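Local coordinates for TT1696 protein (Thermus thermophilus, PDB 1UFB) that is of unknown function but forms an all-helical HEPN domain and may bind DNA, at residues L8-R12 with L120-E124; A18-L22 with A109-L113; C31-Q36 with Y85-R90; H56-L62 with A79-D83. All coordinates share one frame; numbering follows the deposited sequence.

How the contacts relate
From the N terminus, the chain forms the long helices 4-24 and 27-48, then the shorter helices 58-63 and 73-83, then a long loop and the final helix 106-126. Contact 1 closes the widest loop, joining the start of helix 4-24 to the end of helix 106-126. Contact 2 nests inside it and joins the same two helices about 15 Å away, centre to centre. Contact 3 nests inside contact 2 and ties helix 27-48 to the loop after helix 73-83. Contact 4, innermost, joins helix 58-63 to helix 73-83. No contact crosses another. Contacts 3 and 4 touch directly, as Q35 and Y86 meet H56.

Contact 1: residues L8-R12 with L120-E124; sequences LEQAR and LAFVE
L8 meets L120 and V123 at the tight side of this contact. L8 CD1 lies 3.5 Å from L120 CD1, closer than methyl groups usually sit, and the two side chains lie alongside each other, pointing opposite ways. L8 CD2 rests 3.8 Å from V123 CG1. A11 closes the inner end: its CB is 4.0 Å from L120 CD1. Behind these side chains lies helix 27-48, where A41 touches both A11 and L120. The two segments belong to the first and last helices of the HEPN domain, which pack antiparallel at 158°, with segment axes 11.5 Å apart. Toward solvent the contact is looser and polar. R12 NH1 and E124 OE2 form a long salt bridge of 3.7 Å. The carboxylate oxygen comes in at the edge of the guanidinium, and the two planes are 25° apart. The arginine chain bends at its third torsion (chi3 -62°), which folds the guanidinium back along its own helix until L8 O lies under one face. E124 is exposed, yet its aliphatic part still reaches the leucine: E124 CG approaches L8 CD1 to 4.1 Å.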
loop_
_atom_site.group_PDB
_atom_site.type_symbol
_atom_site.label_atom_id
_atom_site.label_comp_id
_atom_site.label_asym_id
_atom_site.label_seq_id
_atom_site.Cartn_x
_atom_site.Cartn_y
_atom_site.Cartn_z
ATOM N N LEU A 8 -4.281 -11.418 -11.919
ATOM C CA LEU A 8 -5.286 -12.098 -11.110
ATOM C C LEU A 8 -4.614 -12.743 -9.940
ATOM O O LEU A 8 -5.172 -12.804 -8.840
ATOM C CB LEU A 8 -6.010 -13.186 -11.933
ATOM C CG LEU A 8 -7.407 -12.742 -12.280
ATOM C CD1 LEU A 8 -8.270 -12.658 -10.974
ATOM C CD2 LEU A 8 -7.321 -11.389 -13.007
ATOM N N GLU A 9 -3.433 -13.296 -10.213
ATOM C CA GLU A 9 -2.627 -13.961 -9.196
ATOM C C GLU A 9 -2.302 -12.914 -8.101
ATOM O O GLU A 9 -2.416 -13.190 -6.921
ATOM C CB GLU A 9 -1.328 -14.454 -9.847
ATOM C CG GLU A 9 -0.928 -15.902 -9.653
ATOM C CD GLU A 9 0.207 -16.343 -10.649
ATOM O OE1 GLU A 9 -0.016 -16.330 -11.899
ATOM O OE2 GLU A 9 1.330 -16.693 -10.169
ATOM N N GLN A 10 -1.887 -11.719 -8.520
ATOM C CA GLN A 10 -1.578 -10.629 -7.567
ATOM C C GLN A 10 -2.821 -10.253 -6.773
ATOM O O GLN A 10 -2.742 -10.003 -5.570
ATOM C CB GLN A 10 -1.114 -9.397 -8.336
ATOM C CG GLN A 10 -0.607 -8.260 -7.405
ATOM C CD GLN A 10 0.564 -8.704 -6.524
ATOM O OE1 GLN A 10 1.506 -9.365 -6.998
ATOM N NE2 GLN A 10 0.535 -8.311 -5.229
ATOM N N ALA A 11 -3.972 -10.169 -7.464
ATOM C CA ALA A 11 -5.227 -9.784 -6.786
ATOM C C ALA A 11 -5.549 -10.792 -5.694
ATOM O O ALA A 11 -5.903 -10.409 -4.557
ATOM C CB ALA A 11 -6.394 -9.752 -7.843
ATOM N N ARG A 12 -5.443 -12.094 -6.039
ATOM C CA ARG A 12 -5.715 -13.164 -5.037
ATOM C C ARG A 12 -4.690 -13.038 -3.903
ATOM O O ARG A 12 -5.027 -13.169 -2.720
ATOM C CB ARG A 12 -5.672 -14.584 -5.678
ATOM C CG ARG A 12 -6.939 -14.934 -6.553
ATOM C CD ARG A 12 -6.925 -16.379 -7.066
ATOM N NE ARG A 12 -5.765 -16.610 -7.954
ATOM C CZ ARG A 12 -5.846 -16.561 -9.296
ATOM N NH1 ARG A 12 -7.037 -16.299 -9.852
ATOM N NH2 ARG A 12 -4.768 -16.767 -10.087
ATOM N N LEU A 120 -13.436 -9.703 -7.367
ATOM C CA LEU A 120 -12.598 -10.803 -7.841
ATOM C C LEU A 120 -13.441 -11.869 -8.537
ATOM O O LEU A 120 -13.050 -12.388 -9.615
ATOM C CB LEU A 120 -11.909 -11.497 -6.655
ATOM C CG LEU A 120 -10.416 -11.220 -6.663
ATOM C CD1 LEU A 120 -9.807 -11.873 -7.953
ATOM C CD2 LEU A 120 -10.243 -9.652 -6.623
ATOM N N ALA A 121 -14.582 -12.169 -7.941
ATOM C CA ALA A 121 -15.449 -13.275 -8.499
ATOM C C ALA A 121 -16.033 -12.851 -9.842
ATOM O O ALA A 121 -16.106 -13.643 -10.767
ATOM C CB ALA A 121 -16.563 -13.637 -7.488
ATOM N N PHE A 122 -16.432 -11.595 -9.938
ATOM C CA PHE A 122 -16.968 -11.013 -11.189
ATOM C C PHE A 122 -15.833 -11.115 -12.229
ATOM O O PHE A 122 -16.016 -11.613 -13.354
ATOM C CB PHE A 122 -17.381 -9.551 -10.906
ATOM C CG PHE A 122 -17.532 -8.673 -12.131
ATOM C CD1 PHE A 122 -18.703 -8.681 -12.886
ATOM C CD2 PHE A 122 -16.481 -7.819 -12.519
ATOM C CE1 PHE A 122 -18.821 -7.862 -14.015
ATOM C CE2 PHE A 122 -16.595 -6.994 -13.652
ATOM C CZ PHE A 122 -17.763 -7.018 -14.398
ATOM N N VAL A 123 -14.633 -10.679 -11.863
ATOM C CA VAL A 123 -13.533 -10.771 -12.806
ATOM C C VAL A 123 -13.237 -12.237 -13.226
ATOM O O VAL A 123 -12.993 -12.535 -14.414
ATOM C CB VAL A 123 -12.244 -10.129 -12.200
ATOM C CG1 VAL A 123 -11.029 -10.553 -13.031
ATOM C CG2 VAL A 123 -12.385 -8.574 -12.211
ATOM N N GLU A 124 -13.225 -13.150 -12.264
ATOM C CA GLU A 124 -12.890 -14.542 -12.605
ATOM C C GLU A 124 -13.921 -15.118 -13.584
ATOM O O GLU A 124 -13.574 -15.864 -14.500
ATOM C CB GLU A 124 -12.780 -15.416 -11.341
ATOM C CG GLU A 124 -11.417 -15.240 -10.625
ATOM C CD GLU A 124 -11.447 -15.570 -9.107
ATOM O OE1 GLU A 124 -12.547 -15.890 -8.570
ATOM O OE2 GLU A 124 -10.365 -15.481 -8.465
#

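Contact 2: residues A18-L22 with A109-L113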
loop_
_atom_site.group_PDB
_atom_site.type_symbol
_atom_site.label_atom_id
_atom_site.label_comp_id
_atom_site.label_asym_id
_atom_site.label_seq_id
_atom_site.Cartn_x
_atom_site.Cartn_y
_atom_site.Cartn_z
ATOM N N ALA A 18 -4.921 -9.319 2.792
ATOM C CA ALA A 18 -5.945 -8.598 3.586
ATOM C C ALA A 18 -6.553 -9.555 4.642
ATOM O O ALA A 18 -6.854 -9.146 5.756
ATOM C CB ALA A 18 -7.107 -7.963 2.643
ATOM N N GLN A 19 -6.757 -10.823 4.271
ATOM C CA GLN A 19 -7.314 -11.798 5.212
ATOM C C GLN A 19 -6.361 -12.027 6.382
ATOM O O GLN A 19 -6.777 -12.133 7.569
ATOM C CB GLN A 19 -7.537 -13.125 4.499
ATOM C CG GLN A 19 -8.791 -13.137 3.727
ATOM C CD GLN A 19 -9.216 -14.536 3.472
ATOM O OE1 GLN A 19 -8.648 -15.224 2.587
ATOM N NE2 GLN A 19 -10.198 -15.016 4.274
ATOM N N GLY A 20 -5.065 -12.106 6.070
ATOM C CA GLY A 20 -4.085 -12.290 7.115
ATOM C C GLY A 20 -3.955 -11.024 7.942
ATOM O O GLY A 20 -3.655 -11.093 9.139
ATOM N N SER A 21 -4.206 -9.864 7.330
ATOM C CA SER A 21 -4.061 -8.587 8.059
ATOM C C SER A 21 -5.177 -8.492 9.104
ATOM O O SER A 21 -5.017 -7.919 10.159
ATOM C CB SER A 21 -4.153 -7.448 7.063
ATOM O OG SER A 21 -3.013 -7.483 6.196
ATOM N N LEU A 22 -6.301 -9.096 8.761
ATOM C CA LEU A 22 -7.464 -9.126 9.622
ATOM C C LEU A 22 -7.014 -9.918 10.862
ATOM O O LEU A 22 -7.244 -9.477 11.975
ATOM C CB LEU A 22 -8.609 -9.798 8.837
ATOM C CG LEU A 22 -10.040 -9.946 9.379
ATOM C CD1 LEU A 22 -10.665 -8.539 9.655
ATOM C CD2 LEU A 22 -10.895 -10.700 8.292
ATOM N N ALA A 109 -13.255 -3.824 7.849
ATOM C CA ALA A 109 -12.301 -4.605 7.071
ATOM C C ALA A 109 -12.938 -5.897 6.620
ATOM O O ALA A 109 -12.658 -6.369 5.509
ATOM C CB ALA A 109 -10.999 -4.899 7.951
ATOM N N GLU A 110 -13.794 -6.557 7.453
ATOM C CA GLU A 110 -14.421 -7.797 6.885
ATOM C C GLU A 110 -15.345 -7.449 5.735
ATOM O O GLU A 110 -15.414 -8.148 4.704
ATOM C CB GLU A 110 -15.171 -8.665 7.980
ATOM C CG GLU A 110 -14.182 -9.119 9.058
ATOM C CD GLU A 110 -14.755 -10.121 10.072
ATOM O OE1 GLU A 110 -15.939 -10.447 9.936
ATOM O OE2 GLU A 110 -13.989 -10.543 10.970
ATOM N N GLU A 111 -16.057 -6.339 5.880
ATOM C CA GLU A 111 -16.915 -5.896 4.792
ATOM C C GLU A 111 -16.020 -5.579 3.558
ATOM O O GLU A 111 -16.338 -5.949 2.409
ATOM C CB GLU A 111 -17.688 -4.639 5.189
ATOM C CG GLU A 111 -18.416 -4.065 3.976
ATOM C CD GLU A 111 -19.084 -2.776 4.355
ATOM O OE1 GLU A 111 -18.384 -1.712 4.507
ATOM O OE2 GLU A 111 -20.330 -2.876 4.523
ATOM N N ALA A 112 -14.859 -4.956 3.808
ATOM C CA ALA A 112 -13.951 -4.632 2.691
ATOM C C ALA A 112 -13.527 -5.915 1.967
ATOM O O ALA A 112 -13.512 -5.958 0.719
ATOM C CB ALA A 112 -12.751 -3.828 3.225
ATOM N N LEU A 113 -13.192 -6.967 2.730
ATOM C CA LEU A 113 -12.854 -8.260 2.097
ATOM C C LEU A 113 -14.045 -8.783 1.310
ATOM O O LEU A 113 -13.885 -9.285 0.215
ATOM C CB LEU A 113 -12.453 -9.332 3.131
ATOM C CG LEU A 113 -11.090 -9.181 3.811
ATOM C CD1 LEU A 113 -11.049 -10.018 5.078
ATOM C CD2 LEU A 113 -10.021 -9.666 2.906
#
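L113 and L22 interlock where helix 4-24 and helix 106-126 run antiparallel in the HEPN helical bundle. The segment axes are 10.3 Å apart, and their directions differ by 162°. The side chain of L113 does much of the work. Its CB points at the opposite helix. CG follows, anti to the carbonyl carbon (chi1 -72°), and the chain reaches straight across the interface before it forks. The first branch, L113 CD1, sits 3.3 Å from L22 CD2, a tight pair. L113 CD1 also comes within 4.1 Å of Q19 CG. The second branch, L113 CD2, is wedged against the backbone of the partner helix. It lies 3.4 Å from A18 CB, again close for carbons, and 3.7 Å from Q19 N. The small side chain of A18 lets the leucine come this near.

L22 answers from the other side. Its CG is anti to the backbone N (chi1 -176°), and both its methyls bear on the aliphatic part of E110, which they cross at about a right angle. The acid itself is engaged elsewhere, in a salt bridge from E110 OE2 to R106 NH1. Helix 27-48 backs the inner side, with A33 against A18 and A30 against A109. Q19 and E110 mark the outer side. The methyl L22 CD1 touches E110 CG at 3.6 Å and also lies 4.0 Å from A109 CB.

Contact 3: residues C31-Q36 with Y85-R90; sequences CFAAQQ and YYIPTR
R90, lying over the ring of F32, begins the sequence R-X4-H that ends at H95, a spacing that fits the R-X4-6-H motif of HEPN domains. In many relatives that motif forms a ribonuclease site; no such role is established here. R90 CD stands over the centre of the F32 ring, 3.8 Å from its centroid, a CH-pi contact. Q36 CG lies against the opposite face. The arginine bends at chi3 (-74°), which brings the guanidinium side-on to Y86 O. R90 NE donates to Y86 O at 3.1 Å, nearly along the C=O axis, and R90 NH2 to the same oxygen at 2.9 Å from above the carbonyl plane. Without the arginine, as with an alanine here, Y86 O would probably lose both donors and the F32 ring the cover on one face.

Nearby, C31 rides over the face of Y85. C31 SG is 4.1 Å from the centroid of the Y85 ring, a sulfur-aromatic contact, and C31 CB makes a CH-pi contact with that centroid at 3.9 Å. T89 OG1 donates to Y85 O at 2.6 Å and lies 3.4 Å from F32 CB. The second subunit also reaches this site, its R90 packing on F32. Two loop carbonyls, Y85 O and Y86 O, are thus satisfied by the loop's own side chains, while the loop meets helix 27-48 largely through rings, sulfur and carbon.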
loop_
_atom_site.group_PDB
_atom_site.type_symbol
_atom_site.label_atom_id
_atom_site.label_comp_id
_atom_site.label_asym_id
_atom_site.label_seq_id
_atom_site.Cartn_x
_atom_site.Cartn_y
_atom_site.Cartn_z
ATOM N N CYS A 31 -8.062 -3.081 4.847
ATOM C CA CYS A 31 -8.923 -2.363 3.941
ATOM C C CYS A 31 -8.137 -1.912 2.694
ATOM O O CYS A 31 -8.653 -1.938 1.571
ATOM C CB CYS A 31 -9.473 -1.084 4.582
ATOM S SG CYS A 31 -10.803 -1.510 5.847
ATOM N N PHE A 32 -6.917 -1.440 2.934
ATOM C CA PHE A 32 -6.088 -1.023 1.798
ATOM C C PHE A 32 -5.801 -2.242 0.887
ATOM O O PHE A 32 -5.971 -2.189 -0.341
ATOM C CB PHE A 32 -4.779 -0.427 2.344
ATOM C CG PHE A 32 -3.780 -0.103 1.255
ATOM C CD1 PHE A 32 -4.013 0.999 0.438
ATOM C CD2 PHE A 32 -2.650 -0.909 1.042
ATOM C CE1 PHE A 32 -3.129 1.326 -0.588
ATOM C CE2 PHE A 32 -1.716 -0.598 -0.010
ATOM C CZ PHE A 32 -1.977 0.521 -0.811
ATOM N N ALA A 33 -5.433 -3.362 1.498
ATOM C CA ALA A 33 -5.132 -4.558 0.738
ATOM C C ALA A 33 -6.376 -5.020 -0.011
ATOM O O ALA A 33 -6.254 -5.499 -1.096
ATOM C CB ALA A 33 -4.520 -5.693 1.673
ATOM N N ALA A 34 -7.579 -4.841 0.540
ATOM C CA ALA A 34 -8.784 -5.233 -0.177
ATOM C C ALA A 34 -8.980 -4.319 -1.396
ATOM O O ALA A 34 -9.350 -4.760 -2.505
ATOM C CB ALA A 34 -10.025 -5.137 0.765
ATOM N N GLN A 35 -8.802 -3.016 -1.206
ATOM C CA GLN A 35 -8.929 -2.137 -2.402
ATOM C C GLN A 35 -7.851 -2.584 -3.464
ATOM O O GLN A 35 -8.130 -2.573 -4.681
ATOM C CB GLN A 35 -8.669 -0.649 -2.008
ATOM C CG GLN A 35 -8.685 0.375 -3.189
ATOM C CD GLN A 35 -7.367 0.372 -4.029
ATOM O OE1 GLN A 35 -6.314 -0.012 -3.535
ATOM N NE2 GLN A 35 -7.441 0.870 -5.316
ATOM N N GLN A 36 -6.655 -2.963 -2.999
ATOM C CA GLN A 36 -5.592 -3.358 -3.919
ATOM C C GLN A 36 -5.948 -4.655 -4.651
ATOM O O GLN A 36 -5.578 -4.842 -5.834
ATOM C CB GLN A 36 -4.259 -3.517 -3.161
ATOM C CG GLN A 36 -3.592 -2.192 -2.779
ATOM C CD GLN A 36 -3.049 -1.476 -4.026
ATOM O OE1 GLN A 36 -3.681 -0.521 -4.629
ATOM N NE2 GLN A 36 -1.878 -1.922 -4.439
ATOM N N TYR A 85 -10.555 3.561 0.408
ATOM C CA TYR A 85 -9.502 2.861 1.185
ATOM C C TYR A 85 -8.101 2.950 0.571
ATOM O O TYR A 85 -7.166 2.376 1.143
ATOM C CB TYR A 85 -9.865 1.381 1.389
ATOM C CG TYR A 85 -11.176 1.191 2.180
ATOM C CD1 TYR A 85 -12.002 0.073 1.961
ATOM C CD2 TYR A 85 -11.548 2.108 3.157
ATOM C CE1 TYR A 85 -13.198 -0.137 2.711
ATOM C CE2 TYR A 85 -12.741 1.902 3.931
ATOM C CZ TYR A 85 -13.545 0.772 3.688
ATOM O OH TYR A 85 -14.680 0.487 4.437
ATOM N N TYR A 86 -7.962 3.590 -0.601
ATOM C CA TYR A 86 -6.639 3.669 -1.193
ATOM C C TYR A 86 -5.707 4.636 -0.403
ATOM O O TYR A 86 -4.603 4.278 0.002
ATOM C CB TYR A 86 -6.745 4.054 -2.684
ATOM C CG TYR A 86 -5.392 4.265 -3.312
ATOM C CD1 TYR A 86 -4.490 3.191 -3.483
ATOM C CD2 TYR A 86 -4.950 5.588 -3.599
ATOM C CE1 TYR A 86 -3.121 3.455 -3.937
ATOM C CE2 TYR A 86 -3.664 5.847 -4.007
ATOM C CZ TYR A 86 -2.760 4.799 -4.182
ATOM O OH TYR A 86 -1.539 5.165 -4.661
ATOM N N ILE A 87 -6.174 5.843 -0.137
ATOM C CA ILE A 87 -5.358 6.794 0.580
ATOM C C ILE A 87 -5.634 6.952 2.111
ATOM O O ILE A 87 -4.697 6.875 2.908
ATOM C CB ILE A 87 -5.383 8.229 -0.163
ATOM C CG1 ILE A 87 -4.258 8.240 -1.243
ATOM C CG2 ILE A 87 -5.065 9.408 0.856
ATOM C CD1 ILE A 87 -4.360 9.352 -2.393
ATOM N N PRO A 88 -6.911 7.117 2.532
ATOM C CA PRO A 88 -7.256 7.299 3.960
ATOM C C PRO A 88 -6.828 6.234 4.931
ATOM O O PRO A 88 -6.647 6.494 6.110
ATOM C CB PRO A 88 -8.800 7.525 3.938
ATOM C CG PRO A 88 -8.994 8.255 2.531
ATOM C CD PRO A 88 -8.102 7.292 1.672
ATOM N N THR A 89 -6.631 5.025 4.454
ATOM C CA THR A 89 -6.182 3.963 5.337
ATOM C C THR A 89 -4.728 4.104 5.764
ATOM O O THR A 89 -4.295 3.461 6.688
ATOM C CB THR A 89 -6.327 2.623 4.631
ATOM O OG1 THR A 89 -5.781 2.729 3.281
ATOM C CG2 THR A 89 -7.815 2.260 4.521
ATOM N N ARG A 90 -3.959 4.967 5.108
ATOM C CA ARG A 90 -2.506 5.062 5.369
ATOM C C ARG A 90 -2.010 6.476 5.702
ATOM O O ARG A 90 -0.905 6.628 6.201
ATOM C CB ARG A 90 -1.722 4.652 4.106
ATOM C CG ARG A 90 -1.993 3.212 3.634
ATOM C CD ARG A 90 -1.237 2.939 2.335
ATOM N NE ARG A 90 -1.860 3.616 1.199
ATOM C CZ ARG A 90 -1.191 4.332 0.263
ATOM N NH1 ARG A 90 0.160 4.511 0.313
ATOM N NH2 ARG A 90 -1.855 4.763 -0.804
#

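Contact 4: residues H56-L62 with A79-D83; sequences HSILDLL and AKVLD
Segments 58-62 and 79-83 run roughly antiparallel at 143°, their axes 9.0 Å apart, and the backbones come closest at I58 CA and A79 CA, 5.2 Å from each other. The carboxylate of D83 meets the first turn of the other helix. D83 OD1 accepts from I58 N at 2.7 Å on its syn lone pair. D83 OD2 accepts from L59 N at 3.1 Å, in a nearly straight bond of 162°. The amide dipoles at this helix start would probably stabilise the negative charge. An asparagine here, uncharged and with one oxygen, would probably leave one of the two amides without a good acceptor.

S57 is the N-cap of helix 58-63, one of the two short helices that follow the long hairpin of the HEPN domain. Its OG stands anti to the backbone N (chi1 167°) and takes a bond from D60 N, with S57 OG to D60 N at 2.8 Å. A79 CB touches two leucines, 3.8 Å from L59 CD2 and 3.8 Å from L62 CD1. At the outer side K80 crosses L59 at a slant, its aliphatic chain near the leucine methyls, while its amine forms a salt bridge with E77. A water donates to D83 O at 3.0 Å and, weakly, to H56 O.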
loop_
_atom_site.group_PDB
_atom_site.type_symbol
_atom_site.label_atom_id
_atom_site.label_comp_id
_atom_site.label_asym_id
_atom_site.label_seq_id
_atom_site.Cartn_x
_atom_site.Cartn_y
_atom_site.Cartn_z
ATOM N N HIS A 56 -6.289 4.245 -9.364
ATOM C CA HIS A 56 -6.732 3.530 -8.168
ATOM C C HIS A 56 -8.217 3.547 -7.925
ATOM O O HIS A 56 -8.663 3.000 -6.947
ATOM C CB HIS A 56 -5.954 4.122 -6.963
ATOM C CG HIS A 56 -4.484 4.111 -7.204
ATOM N ND1 HIS A 56 -3.780 2.922 -7.311
ATOM C CD2 HIS A 56 -3.604 5.113 -7.499
ATOM C CE1 HIS A 56 -2.534 3.185 -7.660
ATOM N NE2 HIS A 56 -2.400 4.502 -7.786
ATOM N N SER A 57 -8.979 4.069 -8.888
ATOM C CA SER A 57 -10.431 4.141 -8.754
ATOM C C SER A 57 -11.107 2.881 -9.286
ATOM O O SER A 57 -11.162 2.686 -10.510
ATOM C CB SER A 57 -10.975 5.328 -9.561
ATOM O OG SER A 57 -12.412 5.196 -9.668
ATOM N N ILE A 58 -11.623 2.027 -8.411
ATOM C CA ILE A 58 -12.266 0.897 -8.996
ATOM C C ILE A 58 -13.600 1.328 -9.730
ATOM O O ILE A 58 -14.097 0.653 -10.669
ATOM C CB ILE A 58 -12.376 -0.294 -7.977
ATOM C CG1 ILE A 58 -13.698 -0.360 -7.439
ATOM C CG2 ILE A 58 -11.173 -0.364 -6.900
ATOM C CD1 ILE A 58 -14.030 -1.697 -7.638
ATOM N N LEU A 59 -14.119 2.501 -9.378
ATOM C CA LEU A 59 -15.275 3.060 -10.134
ATOM C C LEU A 59 -14.855 3.289 -11.595
ATOM O O LEU A 59 -15.607 2.937 -12.530
ATOM C CB LEU A 59 -15.725 4.412 -9.567
ATOM C CG LEU A 59 -16.815 4.452 -8.492
ATOM C CD1 LEU A 59 -17.233 5.934 -8.238
ATOM C CD2 LEU A 59 -18.084 3.661 -9.040
ATOM N N ASP A 60 -13.715 3.936 -11.829
ATOM C CA ASP A 60 -13.301 4.131 -13.239
ATOM C C ASP A 60 -12.980 2.760 -13.898
ATOM O O ASP A 60 -13.226 2.562 -15.084
ATOM C CB ASP A 60 -12.018 4.948 -13.378
ATOM C CG ASP A 60 -12.219 6.451 -13.144
ATOM O OD1 ASP A 60 -12.952 7.086 -13.888
ATOM O OD2 ASP A 60 -11.612 7.008 -12.227
ATOM N N LEU A 61 -12.348 1.864 -13.126
ATOM C CA LEU A 61 -11.962 0.552 -13.628
ATOM C C LEU A 61 -13.165 -0.245 -14.150
ATOM O O LEU A 61 -13.053 -0.957 -15.176
ATOM C CB LEU A 61 -11.196 -0.242 -12.531
ATOM C CG LEU A 61 -9.780 0.384 -12.369
ATOM C CD1 LEU A 61 -9.017 -0.297 -11.192
ATOM C CD2 LEU A 61 -8.978 0.227 -13.643
ATOM N N LEU A 62 -14.287 -0.104 -13.450
ATOM C CA LEU A 62 -15.520 -0.760 -13.833
ATOM C C LEU A 62 -16.194 -0.034 -14.993
ATOM O O LEU A 62 -16.808 -0.659 -15.819
ATOM C CB LEU A 62 -16.508 -0.750 -12.681
ATOM C CG LEU A 62 -16.248 -1.766 -11.550
ATOM C CD1 LEU A 62 -17.201 -1.486 -10.367
ATOM C CD2 LEU A 62 -16.451 -3.163 -12.065
ATOM N N ALA A 79 -17.483 -0.548 -5.336
ATOM C CA ALA A 79 -16.390 0.296 -5.827
ATOM C C ALA A 79 -16.336 1.597 -5.017
ATOM O O ALA A 79 -15.298 2.004 -4.579
ATOM C CB ALA A 79 -16.596 0.646 -7.319
ATOM N N LYS A 80 -17.470 2.248 -4.797
ATOM C CA LYS A 80 -17.451 3.497 -4.066
ATOM C C LYS A 80 -16.925 3.329 -2.663
ATOM O O LYS A 80 -16.280 4.211 -2.144
ATOM C CB LYS A 80 -18.869 4.103 -3.941
ATOM C CG LYS A 80 -19.573 4.409 -5.232
ATOM C CD LYS A 80 -20.979 5.043 -4.947
ATOM C CE LYS A 80 -21.707 5.307 -6.270
ATOM N NZ LYS A 80 -21.335 4.203 -7.220
ATOM N N VAL A 81 -17.255 2.214 -2.034
ATOM C CA VAL A 81 -16.758 1.969 -0.679
ATOM C C VAL A 81 -15.216 1.702 -0.731
ATOM O O VAL A 81 -14.431 2.314 -0.024
ATOM C CB VAL A 81 -17.454 0.781 -0.107
ATOM C CG1 VAL A 81 -16.864 0.404 1.317
ATOM C CG2 VAL A 81 -19.013 1.114 -0.031
ATOM N N LEU A 82 -14.797 0.806 -1.596
ATOM C CA LEU A 82 -13.363 0.474 -1.650
ATOM C C LEU A 82 -12.499 1.650 -2.036
ATOM O O LEU A 82 -11.343 1.758 -1.612
ATOM C CB LEU A 82 -13.180 -0.690 -2.632
ATOM C CG LEU A 82 -13.748 -2.046 -2.150
ATOM C CD1 LEU A 82 -13.723 -3.055 -3.322
ATOM C CD2 LEU A 82 -12.875 -2.595 -0.973
ATOM N N ASP A 83 -13.066 2.584 -2.785
ATOM C CA ASP A 83 -12.283 3.704 -3.297
ATOM C C ASP A 83 -11.798 4.622 -2.220
ATOM O O ASP A 83 -10.765 5.256 -2.347
ATOM C CB ASP A 83 -13.066 4.463 -4.400
ATOM C CG ASP A 83 -12.903 3.789 -5.777
ATOM O OD1 ASP A 83 -12.084 2.833 -5.831
ATOM O OD2 ASP A 83 -13.559 4.187 -6.793
HETATM O O HOH W 1 -9.384 5.441 -5.025
#